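PDB 4NNZ: probable zinc protease from Pseudomonas aeruginosa, which forms one subunit of a heterodimeric zinc protease of the M16 (insulinase) family and probably takes part in the metal-dependent hydrolysis of peptides. Local coordinates for residues A[33-38]-A[188-193]; A[152-157]-A[225-230]; A[250-255]-A[414-419]; A[267-272]-A[299-304]. All blocks are in the same frame, centred on the assembly; numbering follows the deposited sequence.

Overall arrangement
Contact 1 joins two strands of the six-stranded sheet in the N-terminal half, while contacts 3 and 4 belong to the five-stranded sheet of the C-terminal half and lie across the chain's centre from it. Contact 2 pairs two loops between these halves; its centre is about 24 Å from that of contact 1 and about 10 Å from that of contact 3, which it touches. Along the chain the segments of contacts 1 and 2 alternate, interlocking the first half with the linker; contact 4 is nested inside the loop closed by contact 3, their centres about 12 Å apart. The pattern fits the paired alpha/beta domains of M16 peptidases.

Contact 1 of 4, residues A[33-38]-A[188-193]; sequences LWYRIG and NNATLV
W34 and T191 form the antiparallel hydrogen-bonded pair of this contact, with W34 N to T191 O at 2.9 Å and T191 N to W34 O at 2.8 Å. L33 with L192 and Y35 with A190 are its non-hydrogen-bonded neighbours. Beyond the strand, R36 N still reaches N189 O at 3.0 Å.

On the face of L33 and Y35, the small A190 leaves room for larger neighbours: its CB lies 3.7 Å from Y35 CD1 and 4.0 Å from L33 CD1. M111 of helix 100-112 packs against Y35 from outside the pair.

R36 has the long, flexible chain needed to reach back over the strand end. The chain is bent at chi3 (-125°), which sets the direction of NE; beyond it, one guanidinium face lies over the carbonyl carbon of N189, while NH1 donates to N188 O at 3.3 Å. The N189 amide turns to R36 as well: its ND2 gives R36 O only a weak bond, at 3.2 Å, and also bonds W184 O.

Strand 190-196 thus lies inside the mixed sheet of the N-terminal alpha/beta domain, between strands 17-22 and 28-35, consistent with the M16 peptidase fold.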
loop_
_atom_site.group_PDB
_atom_site.type_symbol
_atom_site.label_atom_id
_atom_site.label_comp_id
_atom_site.label_asym_id
_atom_site.label_seq_id
_atom_site.Cartn_x
_atom_site.Cartn_y
_atom_site.Cartn_z
ATOM N N LEU A 33 -14.403 -17.643 -17.795
ATOM C CA LEU A 33 -14.521 -17.896 -16.360
ATOM C C LEU A 33 -13.958 -16.780 -15.500
ATOM O O LEU A 33 -12.834 -16.462 -15.663
ATOM C CB LEU A 33 -13.887 -19.212 -16.002
ATOM C CG LEU A 33 -14.023 -19.721 -14.583
ATOM C CD1 LEU A 33 -15.332 -19.319 -13.973
ATOM C CD2 LEU A 33 -13.919 -21.211 -14.554
ATOM N N TRP A 34 -14.721 -16.190 -14.580
ATOM C CA TRP A 34 -14.227 -15.033 -13.862
ATOM C C TRP A 34 -14.010 -15.336 -12.409
ATOM O O TRP A 34 -14.913 -15.687 -11.720
ATOM C CB TRP A 34 -15.237 -13.909 -13.955
ATOM C CG TRP A 34 -15.403 -13.376 -15.296
ATOM C CD1 TRP A 34 -15.946 -13.998 -16.333
ATOM C CD2 TRP A 34 -15.001 -12.102 -15.761
ATOM N NE1 TRP A 34 -15.919 -13.221 -17.411
ATOM C CE2 TRP A 34 -15.334 -12.039 -17.089
ATOM C CE3 TRP A 34 -14.381 -11.013 -15.179
ATOM C CZ2 TRP A 34 -15.086 -10.942 -17.845
ATOM C CZ3 TRP A 34 -14.132 -9.943 -15.918
ATOM C CH2 TRP A 34 -14.473 -9.902 -17.242
ATOM N N TYR A 35 -12.792 -15.164 -11.945
ATOM C CA TYR A 35 -12.449 -15.416 -10.575
ATOM C C TYR A 35 -12.293 -14.098 -9.883
ATOM O O TYR A 35 -11.731 -13.208 -10.423
ATOM C CB TYR A 35 -11.133 -16.130 -10.487
ATOM C CG TYR A 35 -11.123 -17.572 -10.879
ATOM C CD1 TYR A 35 -11.515 -18.557 -10.007
ATOM C CD2 TYR A 35 -10.668 -17.951 -12.109
ATOM C CE1 TYR A 35 -11.479 -19.873 -10.371
ATOM C CE2 TYR A 35 -10.627 -19.262 -12.475
ATOM C CZ TYR A 35 -11.032 -20.217 -11.601
ATOM O OH TYR A 35 -10.976 -21.503 -12.007
ATOM N N ARG A 36 -12.796 -13.966 -8.677
ATOM C CA ARG A 36 -12.663 -12.729 -7.961
ATOM C C ARG A 36 -11.374 -12.636 -7.183
ATOM O O ARG A 36 -11.362 -12.632 -5.987
ATOM C CB ARG A 36 -13.841 -12.552 -7.049
ATOM C CG ARG A 36 -15.148 -12.490 -7.756
ATOM C CD ARG A 36 -16.269 -12.531 -6.765
ATOM N NE ARG A 36 -17.178 -13.607 -7.060
ATOM C CZ ARG A 36 -17.524 -14.537 -6.198
ATOM N NH1 ARG A 36 -17.037 -14.533 -4.982
ATOM N NH2 ARG A 36 -18.356 -15.468 -6.555
ATOM N N ILE A 37 -10.280 -12.574 -7.885
ATOM C CA ILE A 37 -9.043 -12.350 -7.249
ATOM C C ILE A 37 -8.276 -11.399 -8.142
ATOM O O ILE A 37 -8.478 -11.374 -9.313
ATOM C CB ILE A 37 -8.346 -13.677 -6.947
ATOM C CG1 ILE A 37 -7.057 -13.441 -6.197
ATOM C CG2 ILE A 37 -8.158 -14.476 -8.196
ATOM C CD1 ILE A 37 -7.239 -12.647 -4.952
ATOM N N GLY A 38 -7.448 -10.570 -7.563
ATOM C CA GLY A 38 -6.882 -9.487 -8.294
ATOM C C GLY A 38 -5.712 -8.990 -7.532
ATOM O O GLY A 38 -5.448 -9.489 -6.485
ATOM N N ASN A 188 -16.657 -21.045 -5.255
ATOM C CA ASN A 188 -17.429 -20.033 -4.613
ATOM C C ASN A 188 -16.775 -18.683 -4.751
ATOM O O ASN A 188 -17.270 -17.708 -4.262
ATOM C CB ASN A 188 -17.710 -20.384 -3.172
ATOM C CG ASN A 188 -16.492 -20.850 -2.428
ATOM O OD1 ASN A 188 -15.912 -21.855 -2.751
ATOM N ND2 ASN A 188 -16.131 -20.129 -1.406
ATOM N N ASN A 189 -15.648 -18.640 -5.434
ATOM C CA ASN A 189 -15.038 -17.390 -5.805
ATOM C C ASN A 189 -15.128 -17.093 -7.271
ATOM O O ASN A 189 -14.459 -16.244 -7.747
ATOM C CB ASN A 189 -13.595 -17.343 -5.361
ATOM C CG ASN A 189 -13.116 -15.950 -5.135
ATOM O OD1 ASN A 189 -13.864 -15.099 -4.743
ATOM N ND2 ASN A 189 -11.876 -15.711 -5.402
ATOM N N ALA A 190 -15.952 -17.813 -7.985
ATOM C CA ALA A 190 -15.927 -17.757 -9.418
ATOM C C ALA A 190 -17.270 -17.634 -10.090
ATOM O O ALA A 190 -18.269 -17.989 -9.546
ATOM C CB ALA A 190 -15.181 -18.949 -9.954
ATOM N N THR A 191 -17.275 -17.085 -11.283
ATOM C CA THR A 191 -18.480 -17.021 -12.089
ATOM C C THR A 191 -18.268 -17.579 -13.468
ATOM O O THR A 191 -17.352 -17.222 -14.106
ATOM C CB THR A 191 -18.997 -15.606 -12.258
ATOM O OG1 THR A 191 -19.160 -15.021 -10.991
ATOM C CG2 THR A 191 -20.302 -15.646 -12.842
ATOM N N LEU A 192 -19.150 -18.441 -13.925
ATOM C CA LEU A 192 -19.061 -18.987 -15.240
ATOM C C LEU A 192 -20.088 -18.287 -16.054
ATOM O O LEU A 192 -21.204 -18.199 -15.650
ATOM C CB LEU A 192 -19.397 -20.447 -15.207
ATOM C CG LEU A 192 -19.571 -21.073 -16.574
ATOM C CD1 LEU A 192 -18.290 -21.023 -17.352
ATOM C CD2 LEU A 192 -20.049 -22.489 -16.440
ATOM N N VAL A 193 -19.695 -17.749 -17.195
ATOM C CA VAL A 193 -20.629 -17.044 -18.030
ATOM C C VAL A 193 -20.707 -17.631 -19.402
ATOM O O VAL A 193 -19.706 -17.856 -20.012
ATOM C CB VAL A 193 -20.273 -15.574 -18.156
ATOM C CG1 VAL A 193 -21.365 -14.869 -18.906
ATOM C CG2 VAL A 193 -20.129 -14.978 -16.790
HETATM O O HOH W 1 -13.344 -12.812 -3.814
HETATM O O HOH W 2 -19.263 -18.040 -6.774
#

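Contact 2 of 4, residues A[152-157]-A[225-230]; sequences AYPASG and PLELAE
E227 reaches across to the turn formed by Y153, P154, A155 and S156, and its carboxylate grips the backbone there. From CB the chain runs to CG anti to the backbone N (chi1 -177°), and CG passes Y153 CD1 at 4.2 Å. A bend at chi2 (56°) then swings CD toward the turn. OE1 lies in the plane of the Y153 ring, at its edge. This oxygen takes two bonds from one residue: S156 N at 2.8 Å, on the syn side, and S156 OG at 3.1 Å. With OG in the crowded position between its own backbone N and carbonyl carbon, serine can offer both groups to the same acceptor.

P154 and A155 have the backbone angles of the central pair of a type I turn, following directly on helix 140-152; proline, with its fixed phi, suits the first of these places. E227 belongs to the linker leading to strand 233-240, so the carboxylate joins the N-terminal alpha/beta domain to the start of the second one.

OE2 uses its syn lone pair for A155 N, at 2.8 Å, and receives a weak bond from L228 N. P154 CD crowds the same oxygen at 3.1 Å. With several N-H and O-H groups around it, the carboxylate is probably held as an anion. Beside it, A155 CB meets L228 CD1 at 3.5 Å, and P225 CB packs on S156 CB at 3.8 Å. W165 of the second subunit covers A155, and R147 of that subunit packs on L228.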
loop_
_atom_site.group_PDB
_atom_site.type_symbol
_atom_site.label_atom_id
_atom_site.label_comp_id
_atom_site.label_asym_id
_atom_site.label_seq_id
_atom_site.Cartn_x
_atom_site.Cartn_y
_atom_site.Cartn_z
ATOM N N ALA A 152 -1.880 8.134 -5.818
ATOM C CA ALA A 152 -3.309 8.325 -5.826
ATOM C C ALA A 152 -4.145 7.438 -4.909
ATOM O O ALA A 152 -5.234 7.784 -4.570
ATOM C CB ALA A 152 -3.832 8.302 -7.233
ATOM N N TYR A 153 -3.624 6.309 -4.501
ATOM C CA TYR A 153 -4.406 5.397 -3.705
ATOM C C TYR A 153 -3.682 5.017 -2.429
ATOM O O TYR A 153 -3.278 3.908 -2.241
ATOM C CB TYR A 153 -4.732 4.147 -4.500
ATOM C CG TYR A 153 -5.832 4.242 -5.511
ATOM C CD1 TYR A 153 -7.121 4.494 -5.150
ATOM C CD2 TYR A 153 -5.575 4.017 -6.817
ATOM C CE1 TYR A 153 -8.120 4.546 -6.088
ATOM C CE2 TYR A 153 -6.554 4.059 -7.749
ATOM C CZ TYR A 153 -7.821 4.329 -7.382
ATOM O OH TYR A 153 -8.751 4.353 -8.341
ATOM N N PRO A 154 -3.575 5.944 -1.492
ATOM C CA PRO A 154 -2.791 5.696 -0.300
ATOM C C PRO A 154 -3.256 4.532 0.536
ATOM O O PRO A 154 -2.428 3.826 1.032
ATOM C CB PRO A 154 -3.009 6.955 0.507
ATOM C CG PRO A 154 -3.295 7.981 -0.464
ATOM C CD PRO A 154 -4.033 7.333 -1.544
ATOM N N ALA A 155 -4.543 4.368 0.732
ATOM C CA ALA A 155 -5.012 3.347 1.621
ATOM C C ALA A 155 -5.521 2.078 0.997
ATOM O O ALA A 155 -5.549 1.062 1.644
ATOM C CB ALA A 155 -6.064 3.920 2.531
ATOM N N SER A 156 -5.979 2.130 -0.233
ATOM C CA SER A 156 -6.547 0.951 -0.862
ATOM C C SER A 156 -5.601 0.053 -1.618
ATOM O O SER A 156 -4.514 0.393 -1.901
ATOM C CB SER A 156 -7.740 1.314 -1.729
ATOM O OG SER A 156 -7.364 1.875 -2.945
ATOM N N GLY A 157 -6.088 -1.102 -1.976
ATOM C CA GLY A 157 -5.309 -2.076 -2.682
ATOM C C GLY A 157 -5.023 -1.632 -4.081
ATOM O O GLY A 157 -4.216 -2.188 -4.756
ATOM N N PRO A 225 -11.895 -2.230 -1.807
ATOM C CA PRO A 225 -10.791 -1.305 -1.661
ATOM C C PRO A 225 -11.254 0.124 -1.583
ATOM O O PRO A 225 -11.297 0.811 -2.558
ATOM C CB PRO A 225 -9.986 -1.521 -2.925
ATOM C CG PRO A 225 -10.508 -2.732 -3.536
ATOM C CD PRO A 225 -11.918 -2.809 -3.144
ATOM N N LEU A 226 -11.638 0.523 -0.393
ATOM C CA LEU A 226 -11.986 1.875 -0.068
ATOM C C LEU A 226 -10.789 2.717 0.186
ATOM O O LEU A 226 -9.806 2.275 0.692
ATOM C CB LEU A 226 -12.832 1.904 1.178
ATOM C CG LEU A 226 -13.926 0.884 1.186
ATOM C CD1 LEU A 226 -14.720 1.104 2.429
ATOM C CD2 LEU A 226 -14.784 1.083 -0.027
ATOM N N GLU A 227 -10.931 3.978 -0.099
ATOM C CA GLU A 227 -9.853 4.895 -0.056
ATOM C C GLU A 227 -10.331 6.043 0.789
ATOM O O GLU A 227 -11.486 6.126 1.078
ATOM C CB GLU A 227 -9.533 5.337 -1.469
ATOM C CG GLU A 227 -8.362 6.253 -1.552
ATOM C CD GLU A 227 -7.148 5.627 -0.939
ATOM O OE1 GLU A 227 -6.824 4.511 -1.329
ATOM O OE2 GLU A 227 -6.541 6.236 -0.062
ATOM N N LEU A 228 -9.438 6.910 1.212
ATOM C CA LEU A 228 -9.831 8.094 1.914
ATOM C C LEU A 228 -10.589 8.933 0.951
ATOM O O LEU A 228 -10.292 8.949 -0.207
ATOM C CB LEU A 228 -8.615 8.859 2.369
ATOM C CG LEU A 228 -7.833 8.411 3.588
ATOM C CD1 LEU A 228 -7.480 6.953 3.503
ATOM C CD2 LEU A 228 -6.575 9.211 3.674
ATOM N N ALA A 229 -11.611 9.600 1.426
ATOM C CA ALA A 229 -12.313 10.567 0.630
ATOM C C ALA A 229 -11.494 11.788 0.271
ATOM O O ALA A 229 -11.538 12.237 -0.828
ATOM C CB ALA A 229 -13.581 10.972 1.325
ATOM N N GLU A 230 -10.759 12.333 1.214
ATOM C CA GLU A 230 -9.949 13.497 0.955
ATOM C C GLU A 230 -8.533 13.273 1.404
ATOM O O GLU A 230 -8.164 13.681 2.461
ATOM C CB GLU A 230 -10.526 14.707 1.639
ATOM C CG GLU A 230 -11.711 15.293 0.922
ATOM C CD GLU A 230 -12.340 16.461 1.644
ATOM O OE1 GLU A 230 -13.307 16.245 2.362
ATOM O OE2 GLU A 230 -11.901 17.597 1.479
#

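Contact 3 of 4, residues A[250-255]-A[414-419]; sequences GFNVPS and RLTLAQ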
loop_
_atom_site.group_PDB
_atom_site.type_symbol
_atom_site.label_atom_id
_atom_site.label_comp_id
_atom_site.label_asym_id
_atom_site.label_seq_id
_atom_site.Cartn_x
_atom_site.Cartn_y
_atom_site.Cartn_z
ATOM N N GLY A 250 -5.637 13.204 -11.306
ATOM C CA GLY A 250 -6.608 12.236 -10.858
ATOM C C GLY A 250 -7.381 12.677 -9.649
ATOM O O GLY A 250 -6.821 13.208 -8.772
ATOM N N PHE A 251 -8.671 12.444 -9.619
ATOM C CA PHE A 251 -9.469 12.768 -8.458
ATOM C C PHE A 251 -10.067 11.554 -7.784
ATOM O O PHE A 251 -10.683 10.770 -8.415
ATOM C CB PHE A 251 -10.562 13.721 -8.855
ATOM C CG PHE A 251 -10.079 15.092 -9.147
ATOM C CD1 PHE A 251 -9.846 15.959 -8.151
ATOM C CD2 PHE A 251 -9.854 15.496 -10.425
ATOM C CE1 PHE A 251 -9.412 17.214 -8.406
ATOM C CE2 PHE A 251 -9.403 16.748 -10.690
ATOM C CZ PHE A 251 -9.182 17.610 -9.669
ATOM N N ASN A 252 -9.860 11.407 -6.492
ATOM C CA ASN A 252 -10.401 10.270 -5.780
ATOM C C ASN A 252 -11.885 10.364 -5.663
ATOM O O ASN A 252 -12.414 11.353 -5.228
ATOM C CB ASN A 252 -9.826 10.152 -4.381
ATOM C CG ASN A 252 -8.380 9.797 -4.365
ATOM O OD1 ASN A 252 -7.547 10.648 -4.334
ATOM N ND2 ASN A 252 -8.090 8.538 -4.355
ATOM N N VAL A 253 -12.558 9.310 -6.050
ATOM C CA VAL A 253 -13.990 9.341 -6.184
ATOM C C VAL A 253 -14.595 8.004 -5.905
ATOM O O VAL A 253 -13.914 7.047 -5.788
ATOM C CB VAL A 253 -14.451 9.799 -7.568
ATOM C CG1 VAL A 253 -14.262 11.272 -7.745
ATOM C CG2 VAL A 253 -13.756 9.030 -8.645
ATOM N N PRO A 254 -15.896 7.947 -5.792
ATOM C CA PRO A 254 -16.606 6.689 -5.669
ATOM C C PRO A 254 -16.845 5.948 -6.969
ATOM O O PRO A 254 -16.711 6.458 -8.033
ATOM C CB PRO A 254 -17.926 7.109 -5.070
ATOM C CG PRO A 254 -18.079 8.499 -5.479
ATOM C CD PRO A 254 -16.734 9.073 -5.415
ATOM N N SER A 255 -17.256 4.714 -6.843
ATOM C CA SER A 255 -17.701 3.928 -7.954
ATOM C C SER A 255 -18.942 3.222 -7.485
ATOM O O SER A 255 -19.301 3.335 -6.357
ATOM C CB SER A 255 -16.627 2.978 -8.439
ATOM O OG SER A 255 -16.691 1.763 -7.797
ATOM N N ARG A 414 -8.679 16.187 -3.230
ATOM C CA ARG A 414 -8.875 14.885 -3.788
ATOM C C ARG A 414 -7.951 14.608 -4.936
ATOM O O ARG A 414 -8.069 13.628 -5.572
ATOM C CB ARG A 414 -10.307 14.742 -4.240
ATOM C CG ARG A 414 -11.292 14.765 -3.121
ATOM C CD ARG A 414 -12.671 15.086 -3.604
ATOM N NE ARG A 414 -13.652 14.696 -2.628
ATOM C CZ ARG A 414 -14.083 15.463 -1.648
ATOM N NH1 ARG A 414 -13.639 16.669 -1.522
ATOM N NH2 ARG A 414 -14.973 15.020 -0.812
ATOM N N LEU A 415 -7.027 15.503 -5.168
ATOM C CA LEU A 415 -6.218 15.497 -6.339
ATOM C C LEU A 415 -4.837 14.902 -6.183
ATOM O O LEU A 415 -4.144 15.217 -5.266
ATOM C CB LEU A 415 -6.074 16.920 -6.830
ATOM C CG LEU A 415 -5.043 17.182 -7.897
ATOM C CD1 LEU A 415 -5.548 16.671 -9.216
ATOM C CD2 LEU A 415 -4.764 18.645 -7.989
ATOM N N THR A 416 -4.471 14.029 -7.107
ATOM C CA THR A 416 -3.113 13.631 -7.365
ATOM C C THR A 416 -2.774 14.128 -8.745
ATOM O O THR A 416 -3.416 13.807 -9.686
ATOM C CB THR A 416 -2.952 12.120 -7.391
ATOM O OG1 THR A 416 -3.645 11.540 -6.314
ATOM C CG2 THR A 416 -1.558 11.747 -7.266
ATOM N N LEU A 417 -1.755 14.941 -8.834
ATOM C CA LEU A 417 -1.318 15.487 -10.083
ATOM C C LEU A 417 0.123 15.121 -10.332
ATOM O O LEU A 417 0.930 15.263 -9.476
ATOM C CB LEU A 417 -1.470 16.993 -10.067
ATOM C CG LEU A 417 -0.852 17.754 -11.211
ATOM C CD1 LEU A 417 -1.583 19.030 -11.455
ATOM C CD2 LEU A 417 0.599 18.018 -10.966
ATOM N N ALA A 418 0.437 14.641 -11.518
ATOM C CA ALA A 418 1.801 14.308 -11.845
ATOM C C ALA A 418 2.326 14.932 -13.115
ATOM O O ALA A 418 1.682 14.881 -14.096
ATOM C CB ALA A 418 1.955 12.822 -11.913
ATOM N N GLN A 419 3.528 15.478 -13.085
ATOM C CA GLN A 419 4.165 15.999 -14.267
ATOM C C GLN A 419 5.146 14.983 -14.758
ATOM O O GLN A 419 5.988 14.552 -14.032
ATOM C CB GLN A 419 4.880 17.308 -13.966
ATOM C CG GLN A 419 4.012 18.305 -13.234
ATOM C CD GLN A 419 4.494 19.733 -13.258
ATOM O OE1 GLN A 419 5.661 20.021 -13.231
ATOM N NE2 GLN A 419 3.566 20.635 -13.268
HETATM O O HOH W 3 -6.099 11.525 -6.586
HETATM O O HOH W 4 -13.625 11.817 -2.916
#
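G250 and T416 pair across two neighbouring antiparallel strands, 246-253 and 415-422, of the five-stranded sheet in the C-terminal half. Both their backbone groups are used: G250 N donates to T416 O at 2.8 Å, and T416 N to G250 O at 3.0 Å. One step on, N252 N donates to R414 O at 3.0 Å, extending the ladder to the residue just before the strand. Glycine puts no side chain on the face where T416 meets helix 140-152.

A water on that side lies 2.9 Å from G250 O and 2.8 Å from N252 OD1, close also to T416 OG1; it has too few protons for every acceptor around it. The N252 amide is well supplied from elsewhere, since OD1 accepts from R234 NH2 and ND2 donates to A152 O, and asparagine suits a place that needs both a donor and an acceptor.

The other face is apolar. L415 CG stands anti to its backbone N (chi1 168°), and CD1 beyond it lies over one face of the F251 ring, 4.1 Å from its centroid, a CH-pi contact offset toward the rim. L336 and W333 of helix 325-341 lie against this pair.

R414 runs extended beside N252; its NH1 bonds T411 OG1, while NE donates, at 2.9 Å, to a second water, which in turn gives a proton to N252 O at 2.7 Å.

Contact 4 of 4, residues A[267-272]-A[299-304]; sequences ALRLIG and TYYDAF
L268 and R269 of helix 262-276 pack on Y301, A303 and F304, on strand 294-301 and the residues that follow; this is the outermost strand on this side of the five-stranded sheet. The helix segment runs nearly antiparallel to the strand segment, with 8.6 Å between their axes. L268 crosses the tyrosine at about a right angle: its CB lies 3.6 Å from Y301 CE2. CG anti to the backbone N (chi1 169°) starts the Y301 side chain toward the helix, and Y301 OH finds its hydrogen-bond acceptor in P254 O. Tyrosine serves here as a flat spacer with a polar tip. R269 CG comes to the edge of the same ring, 3.9 Å from CE2.

The layout is that of a helix laid on a sheet, as in the alpha/beta domains of M16 peptidases: helix 262-276 follows strand 246-253 in the chain and covers the sheet beside it. Further along, D302 OD1 accepts from F304 N at 2.6 Å, forming an Asx turn around A303.

Both A303 and F304 meet the arginine. R269 CD rests on A303 CB at 3.6 Å, where a small side chain lets the aliphatic chain lie close. A bend at chi3 (42°) turns NE; the guanidinium beyond it has F304 CZ over one face, 3.5 Å above the plane and toward the rim, and the two planes stand 74° apart. Its NH1 forms a salt bridge with D390 and a hydrogen bond with N266. At the far end of the helix segment, G272 O lies 3.5 Å from T299 OG1.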
loop_
_atom_site.group_PDB
_atom_site.type_symbol
_atom_site.label_atom_id
_atom_site.label_comp_id
_atom_site.label_asym_id
_atom_site.label_seq_id
_atom_site.Cartn_x
_atom_site.Cartn_y
_atom_site.Cartn_z
ATOM N N ALA A 267 -23.346 10.712 -12.763
ATOM C CA ALA A 267 -23.027 12.080 -13.046
ATOM C C ALA A 267 -21.567 12.251 -13.394
ATOM O O ALA A 267 -21.223 13.024 -14.229
ATOM C CB ALA A 267 -23.403 12.946 -11.887
ATOM N N LEU A 268 -20.713 11.528 -12.727
ATOM C CA LEU A 268 -19.318 11.515 -13.077
ATOM C C LEU A 268 -18.998 10.928 -14.446
ATOM O O LEU A 268 -18.129 11.395 -15.122
ATOM C CB LEU A 268 -18.510 10.853 -11.976
ATOM C CG LEU A 268 -18.344 11.714 -10.760
ATOM C CD1 LEU A 268 -17.732 10.924 -9.648
ATOM C CD2 LEU A 268 -17.515 12.930 -11.058
ATOM N N ARG A 269 -19.695 9.886 -14.830
ATOM C CA ARG A 269 -19.504 9.294 -16.123
ATOM C C ARG A 269 -19.869 10.268 -17.202
ATOM O O ARG A 269 -19.168 10.418 -18.161
ATOM C CB ARG A 269 -20.355 8.052 -16.230
ATOM C CG ARG A 269 -20.278 7.222 -14.984
ATOM C CD ARG A 269 -21.154 6.009 -15.037
ATOM N NE ARG A 269 -21.118 5.341 -16.314
ATOM C CZ ARG A 269 -21.987 4.428 -16.690
ATOM N NH1 ARG A 269 -22.951 4.083 -15.897
ATOM N NH2 ARG A 269 -21.889 3.860 -17.854
ATOM N N LEU A 270 -20.974 10.945 -17.000
ATOM C CA LEU A 270 -21.452 11.955 -17.883
ATOM C C LEU A 270 -20.475 13.111 -17.967
ATOM O O LEU A 270 -20.296 13.673 -19.007
ATOM C CB LEU A 270 -22.823 12.436 -17.421
ATOM C CG LEU A 270 -24.105 12.090 -18.166
ATOM C CD1 LEU A 270 -23.973 12.317 -19.640
ATOM C CD2 LEU A 270 -24.524 10.665 -17.931
ATOM N N ILE A 271 -19.838 13.470 -16.873
ATOM C CA ILE A 271 -18.873 14.549 -16.898
ATOM C C ILE A 271 -17.692 14.218 -17.777
ATOM O O ILE A 271 -17.189 15.075 -18.459
ATOM C CB ILE A 271 -18.435 14.978 -15.484
ATOM C CG1 ILE A 271 -19.503 15.812 -14.833
ATOM C CG2 ILE A 271 -17.201 15.842 -15.492
ATOM C CD1 ILE A 271 -19.413 15.813 -13.341
ATOM N N GLY A 272 -17.251 12.980 -17.755
ATOM C CA GLY A 272 -16.167 12.601 -18.605
ATOM C C GLY A 272 -16.502 12.758 -20.051
ATOM O O GLY A 272 -15.716 13.193 -20.818
ATOM N N THR A 299 -9.808 11.880 -20.825
ATOM C CA THR A 299 -10.313 11.515 -19.535
ATOM C C THR A 299 -10.570 10.035 -19.487
ATOM O O THR A 299 -10.882 9.421 -20.474
ATOM C CB THR A 299 -11.613 12.241 -19.169
ATOM O OG1 THR A 299 -12.689 11.669 -19.881
ATOM C CG2 THR A 299 -11.553 13.636 -19.508
ATOM N N TYR A 300 -10.386 9.456 -18.323
ATOM C CA TYR A 300 -10.768 8.105 -18.108
ATOM C C TYR A 300 -11.355 7.982 -16.725
ATOM O O TYR A 300 -10.819 8.505 -15.812
ATOM C CB TYR A 300 -9.552 7.221 -18.310
ATOM C CG TYR A 300 -9.718 5.780 -17.922
ATOM C CD1 TYR A 300 -10.445 4.908 -18.690
ATOM C CD2 TYR A 300 -9.132 5.295 -16.779
ATOM C CE1 TYR A 300 -10.591 3.590 -18.325
ATOM C CE2 TYR A 300 -9.277 3.985 -16.404
ATOM C CZ TYR A 300 -9.998 3.132 -17.180
ATOM O OH TYR A 300 -10.104 1.821 -16.783
ATOM N N TYR A 301 -12.507 7.362 -16.584
ATOM C CA TYR A 301 -13.084 7.038 -15.288
ATOM C C TYR A 301 -13.781 5.698 -15.327
ATOM O O TYR A 301 -14.706 5.551 -16.070
ATOM C CB TYR A 301 -14.098 8.105 -14.919
ATOM C CG TYR A 301 -14.963 7.801 -13.733
ATOM C CD1 TYR A 301 -14.414 7.437 -12.543
ATOM C CD2 TYR A 301 -16.323 7.907 -13.804
ATOM C CE1 TYR A 301 -15.182 7.166 -11.464
ATOM C CE2 TYR A 301 -17.103 7.643 -12.720
ATOM C CZ TYR A 301 -16.511 7.276 -11.552
ATOM O OH TYR A 301 -17.242 7.013 -10.459
ATOM N N ASP A 302 -13.364 4.730 -14.526
ATOM C CA ASP A 302 -14.073 3.469 -14.458
ATOM C C ASP A 302 -15.045 3.489 -13.317
ATOM O O ASP A 302 -14.667 3.564 -12.194
ATOM C CB ASP A 302 -13.123 2.303 -14.276
ATOM C CG ASP A 302 -13.827 0.975 -14.312
ATOM O OD1 ASP A 302 -15.046 0.950 -14.244
ATOM O OD2 ASP A 302 -13.170 -0.060 -14.402
ATOM N N ALA A 303 -16.315 3.420 -13.646
ATOM C CA ALA A 303 -17.377 3.502 -12.689
ATOM C C ALA A 303 -17.753 2.164 -12.137
ATOM O O ALA A 303 -18.583 2.076 -11.279
ATOM C CB ALA A 303 -18.579 4.135 -13.326
ATOM N N PHE A 304 -17.132 1.115 -12.635
ATOM C CA PHE A 304 -17.502 -0.231 -12.261
ATOM C C PHE A 304 -16.480 -0.998 -11.449
ATOM O O PHE A 304 -16.224 -2.126 -11.703
ATOM C CB PHE A 304 -17.956 -1.029 -13.465
ATOM C CG PHE A 304 -19.051 -0.386 -14.203
ATOM C CD1 PHE A 304 -20.324 -0.504 -13.776
ATOM C CD2 PHE A 304 -18.796 0.373 -15.293
ATOM C CE1 PHE A 304 -21.339 0.095 -14.433
ATOM C CE2 PHE A 304 -19.799 0.985 -15.956
ATOM C CZ PHE A 304 -21.078 0.844 -15.525
#